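Local coordinates for protein Fe(2+) transporter FeoB (Escherichia coli, PDB 3I8S) that carries ferrous iron across the inner membrane in a GTP-driven uptake system, its cytosolic G-protein domain probably coupling nucleotide binding to opening of the channel, at residues L106-I116 with Y166-Y177. Residues are numbered along the deposited sequence; the frame is centred on the assembly and turned at random. Where two conformers were deposited one is given.
Sequences LQLLELGIPCI and YKANENVELVHY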
loop_
_atom_site.group_PDB
_atom_site.type_symbol
_atom_site.label_atom_id
_atom_site.label_comp_id
_atom_site.label_asym_id
_atom_site.label_seq_id
_atom_site.Cartn_x
_atom_site.Cartn_y
_atom_site.Cartn_z
ATOM N N LEU A 106 2.067 -0.054 -4.712
ATOM C CA LEU A 106 2.928 1.080 -5.058
ATOM C C LEU A 106 2.586 2.295 -4.230
ATOM O O LEU A 106 3.464 3.024 -3.846
ATOM C CB LEU A 106 2.942 1.400 -6.530
ATOM C CG LEU A 106 4.143 0.767 -7.272
ATOM C CD1 LEU A 106 4.249 -0.706 -7.043
ATOM C CD2 LEU A 106 4.095 1.121 -8.799
ATOM N N GLN A 107 1.297 2.531 -3.956
ATOM C CA GLN A 107 0.916 3.660 -3.107
ATOM C C GLN A 107 1.502 3.518 -1.712
ATOM O O GLN A 107 2.009 4.491 -1.160
ATOM C CB GLN A 107 -0.609 3.825 -3.029
ATOM C CG GLN A 107 -1.269 4.113 -4.374
ATOM C CD GLN A 107 -2.193 5.350 -4.360
ATOM O OE1 GLN A 107 -3.375 5.269 -3.984
ATOM N NE2 GLN A 107 -1.647 6.494 -4.767
ATOM N N LEU A 108 1.424 2.324 -1.136
ATOM C CA LEU A 108 1.964 2.046 0.203
ATOM C C LEU A 108 3.461 2.277 0.227
ATOM O O LEU A 108 3.967 2.915 1.133
ATOM C CB LEU A 108 1.704 0.617 0.662
ATOM C CG LEU A 108 0.252 0.211 0.687
ATOM C CD1 LEU A 108 0.228 -1.237 1.001
ATOM C CD2 LEU A 108 -0.467 1.071 1.711
ATOM N N LEU A 109 4.148 1.801 -0.804
ATOM C CA LEU A 109 5.612 1.920 -0.880
ATOM C C LEU A 109 6.046 3.387 -1.046
ATOM O O LEU A 109 7.052 3.821 -0.478
ATOM C CB LEU A 109 6.107 1.041 -2.053
ATOM C CG LEU A 109 5.929 -0.466 -1.832
ATOM C CD1 LEU A 109 6.278 -1.255 -3.115
ATOM C CD2 LEU A 109 6.746 -0.918 -0.653
ATOM N N GLU A 110 5.288 4.146 -1.818
ATOM C CA GLU A 110 5.560 5.569 -1.994
ATOM C C GLU A 110 5.390 6.386 -0.701
ATOM O O GLU A 110 6.079 7.399 -0.505
ATOM C CB GLU A 110 4.696 6.165 -3.084
ATOM C CG GLU A 110 5.054 5.740 -4.451
ATOM C CD GLU A 110 4.493 6.678 -5.480
ATOM O OE1 GLU A 110 3.243 6.806 -5.593
ATOM O OE2 GLU A 110 5.303 7.319 -6.142
ATOM N N LEU A 111 4.488 5.940 0.175
ATOM C CA LEU A 111 4.330 6.554 1.508
ATOM C C LEU A 111 5.484 6.182 2.426
ATOM O O LEU A 111 5.753 6.847 3.454
ATOM C CB LEU A 111 2.992 6.114 2.139
ATOM C CG LEU A 111 1.814 6.898 1.590
ATOM C CD1 LEU A 111 0.502 6.171 1.944
ATOM C CD2 LEU A 111 1.877 8.320 2.152
ATOM N N GLY A 112 6.182 5.114 2.064
ATOM C CA GLY A 112 7.363 4.722 2.792
ATOM C C GLY A 112 7.077 3.923 4.047
ATOM O O GLY A 112 7.970 3.763 4.887
ATOM N N ILE A 113 5.850 3.424 4.207
ATOM C CA ILE A 113 5.529 2.670 5.432
ATOM C C ILE A 113 6.135 1.258 5.284
ATOM O O ILE A 113 6.017 0.692 4.193
ATOM C CB ILE A 113 3.992 2.435 5.663
ATOM C CG1 ILE A 113 3.116 3.635 5.274
ATOM C CG2 ILE A 113 3.780 1.952 7.100
ATOM C CD1 ILE A 113 3.370 4.849 6.020
ATOM N N PRO A 114 6.820 0.716 6.331
ATOM C CA PRO A 114 7.386 -0.632 6.209
ATOM C C PRO A 114 6.288 -1.628 5.824
ATOM O O PRO A 114 5.227 -1.618 6.423
ATOM C CB PRO A 114 7.901 -0.922 7.600
ATOM C CG PRO A 114 8.275 0.411 8.092
ATOM C CD PRO A 114 7.194 1.295 7.636
ATOM N N CYS A 115 6.552 -2.417 4.776
ATOM C CA CYS A 115 5.589 -3.365 4.202
ATOM C C CYS A 115 6.205 -4.745 4.072
ATOM O O CYS A 115 7.435 -4.893 3.912
ATOM C CB CYS A 115 5.154 -2.916 2.796
ATOM S SG CYS A 115 4.048 -1.503 2.719
ATOM N N ILE A 116 5.349 -5.751 4.200
ATOM C CA ILE A 116 5.627 -7.086 3.765
ATOM C C ILE A 116 4.513 -7.434 2.787
ATOM O O ILE A 116 3.330 -7.291 3.130
ATOM C CB ILE A 116 5.576 -8.081 4.941
ATOM C CG1 ILE A 116 6.728 -7.791 5.935
ATOM C CG2 ILE A 116 5.680 -9.520 4.384
ATOM C CD1 ILE A 116 6.489 -8.397 7.272
ATOM N N TYR A 166 11.247 -7.489 10.215
ATOM C CA TYR A 166 10.783 -6.389 9.364
ATOM C C TYR A 166 11.716 -5.173 9.516
ATOM O O TYR A 166 12.362 -4.970 10.510
ATOM C CB TYR A 166 9.332 -6.028 9.596
ATOM C CG TYR A 166 9.150 -4.958 10.606
ATOM C CD1 TYR A 166 9.095 -5.265 11.955
ATOM C CD2 TYR A 166 9.072 -3.617 10.223
ATOM C CE1 TYR A 166 8.944 -4.269 12.903
ATOM C CE2 TYR A 166 8.892 -2.614 11.162
ATOM C CZ TYR A 166 8.842 -2.949 12.507
ATOM O OH TYR A 166 8.684 -1.964 13.461
ATOM N N LYS A 167 11.809 -4.439 8.419
ATOM C CA LYS A 167 12.743 -3.351 8.257
ATOM C C LYS A 167 12.150 -2.324 7.319
ATOM O O LYS A 167 11.126 -2.558 6.702
ATOM C CB LYS A 167 14.056 -3.898 7.652
ATOM C CG LYS A 167 13.771 -4.658 6.322
ATOM C CD LYS A 167 14.965 -5.322 5.673
ATOM C CE LYS A 167 14.481 -6.271 4.556
ATOM N NZ LYS A 167 15.668 -7.024 4.064
ATOM N N ALA A 168 12.858 -1.205 7.146
ATOM C CA ALA A 168 12.410 -0.215 6.223
ATOM C C ALA A 168 12.462 -0.809 4.808
ATOM O O ALA A 168 13.368 -1.598 4.487
ATOM C CB ALA A 168 13.291 1.016 6.326
ATOM N N ASN A 169 11.540 -0.393 3.969
ATOM C CA ASN A 169 11.579 -0.756 2.566
ATOM C C ASN A 169 12.820 -0.147 1.950
ATOM O O ASN A 169 13.315 0.881 2.415
ATOM C CB ASN A 169 10.372 -0.232 1.854
ATOM C CG ASN A 169 9.066 -0.557 2.584
ATOM O OD1 ASN A 169 8.952 -1.562 3.276
ATOM N ND2 ASN A 169 8.111 0.316 2.451
ATOM N N GLU A 170 13.315 -0.777 0.897
ATOM C CA GLU A 170 14.488 -0.268 0.228
ATOM C C GLU A 170 14.094 0.906 -0.674
ATOM O O GLU A 170 12.989 0.931 -1.217
ATOM C CB GLU A 170 15.142 -1.386 -0.600
ATOM C CG GLU A 170 15.565 -2.616 0.206
ATOM C CD GLU A 170 16.357 -3.656 -0.634
ATOM O OE1 GLU A 170 16.195 -3.718 -1.885
ATOM O OE2 GLU A 170 17.163 -4.411 -0.029
ATOM N N ASN A 171 15.023 1.843 -0.849
ATOM C CA ASN A 171 14.890 3.034 -1.718
ATOM C C ASN A 171 15.099 2.682 -3.191
ATOM O O ASN A 171 15.933 3.255 -3.892
ATOM C CB ASN A 171 15.868 4.136 -1.315
ATOM C CG ASN A 171 17.348 3.686 -1.371
ATOM O OD1 ASN A 171 17.687 2.606 -0.882
ATOM N ND2 ASN A 171 18.226 4.519 -1.964
ATOM N N VAL A 172 14.366 1.698 -3.638
ATOM C CA VAL A 172 14.361 1.295 -5.034
ATOM C C VAL A 172 13.819 2.438 -5.893
ATOM O O VAL A 172 13.057 3.277 -5.412
ATOM C CB VAL A 172 13.471 0.079 -5.235
ATOM C CG1 VAL A 172 14.083 -1.169 -4.612
ATOM C CG2 VAL A 172 12.118 0.349 -4.634
ATOM N N GLU A 173 14.182 2.455 -7.160
ATOM C CA GLU A 173 13.497 3.323 -8.088
ATOM C C GLU A 173 12.139 2.714 -8.252
ATOM O O GLU A 173 12.034 1.539 -8.607
ATOM C CB GLU A 173 14.144 3.330 -9.456
ATOM C CG GLU A 173 13.452 4.321 -10.402
ATOM C CD GLU A 173 14.161 5.660 -10.482
ATOM O OE1 GLU A 173 13.542 6.638 -10.970
ATOM O OE2 GLU A 173 15.352 5.709 -10.079
ATOM N N LEU A 174 11.093 3.493 -8.030
ATOM C CA LEU A 174 9.754 2.980 -8.299
ATOM C C LEU A 174 9.163 3.810 -9.426
ATOM O O LEU A 174 9.604 3.739 -10.574
ATOM C CB LEU A 174 8.895 3.027 -7.032
ATOM C CG LEU A 174 9.262 2.069 -5.896
ATOM C CD1 LEU A 174 8.620 2.533 -4.598
ATOM C CD2 LEU A 174 8.868 0.641 -6.266
ATOM N N VAL A 175 8.180 4.642 -9.114
ATOM C CA VAL A 175 7.528 5.384 -10.174
ATOM C C VAL A 175 8.447 6.504 -10.598
ATOM O O VAL A 175 9.075 7.171 -9.767
ATOM C CB VAL A 175 6.141 5.893 -9.730
ATOM C CG1 VAL A 175 5.479 6.648 -10.873
ATOM C CG2 VAL A 175 5.291 4.705 -9.307
ATOM N N HIS A 176 8.554 6.696 -11.902
ATOM C CA HIS A 176 9.407 7.736 -12.449
ATOM C C HIS A 176 8.564 8.881 -12.966
ATOM O O HIS A 176 8.242 8.959 -14.157
ATOM C CB HIS A 176 10.334 7.210 -13.559
ATOM C CG HIS A 176 11.467 8.136 -13.853
ATOM N ND1 HIS A 176 12.660 8.092 -13.168
ATOM C CD2 HIS A 176 11.570 9.166 -14.722
ATOM C CE1 HIS A 176 13.456 9.047 -13.609
ATOM N NE2 HIS A 176 12.821 9.711 -14.559
ATOM N N TYR A 177 8.216 9.786 -12.056
ATOM C CA TYR A 177 7.415 10.944 -12.409
ATOM C C TYR A 177 8.221 12.007 -13.126
ATOM O O TYR A 177 9.412 12.204 -12.829
ATOM C CB TYR A 177 6.828 11.589 -11.160
ATOM C CG TYR A 177 5.931 10.710 -10.343
ATOM C CD1 TYR A 177 6.372 10.138 -9.154
ATOM C CD2 TYR A 177 4.637 10.419 -10.774
ATOM C CE1 TYR A 177 5.509 9.339 -8.395
ATOM C CE2 TYR A 177 3.785 9.639 -10.029
ATOM C CZ TYR A 177 4.239 9.103 -8.833
ATOM O OH TYR A 177 3.376 8.343 -8.125
HETATM O O HOH W 1 9.066 2.169 0.300
HETATM O O HOH W 2 10.037 1.926 5.219
HETATM O O HOH W 3 9.695 -5.395 6.242
#
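Leu109 and Leu174 form the apolar centre, where CD1 of Leu174 lies 3.9 Å from CB of Leu109. About one turn earlier in helix 98-111, Leu106 presents CD2 to CG2 of Val175, and helix 240-259 closes over this pair through Cys251, Ile252 and Ala247. Beyond the turn that follows the helix, Pro114 sets its CB against the edge of the Tyr166 ring.

Toward the polar edge, Asn169 lies across Leu109, its ND2 3.6 Å from CD2 of that leucine. With CG turned anti to its carbonyl carbon (chi1 -49°), the amide straddles Pro114 and is gripped at both ends. ND2 donates to Ile113 O at 2.7 Å, approaching from above the carbonyl plane, whereas Cys115 N donates to OD1 at 3.0 Å, in the carbonyl plane and on a lone pair. A water bridges ND2 to Leu109 O, and a second links Asn169 N to Gly112 O. Cutting this side chain back to an alanine removes the amide, which is likely to leave Ile113 O and Cys115 N without these partners and residues 166-177 less firmly held to the turn.

At the far edge, Glu110 and Tyr177 meet from opposite directions, carboxylate and ring 22° from coplanar. Tyr177 OH donates to the syn lone pair of Glu110 OE2 over 2.9 Å and also hydrogen-bonds to Arg248 NE, while CG1 of Val175 rests over one face of the ring, offset toward its rim.

Gly112, with positive phi (82°), is the first residue to leave the helical conformation, in a Schellman motif. This is the helix-to-strand half of the beta-alpha-beta crossover from strand 88-94 through helix 98-111 to strand 115-120 in the P-loop G-domain fold, flanked by the loop between helices 154-164 and 179-191 of cytosolic FeoB.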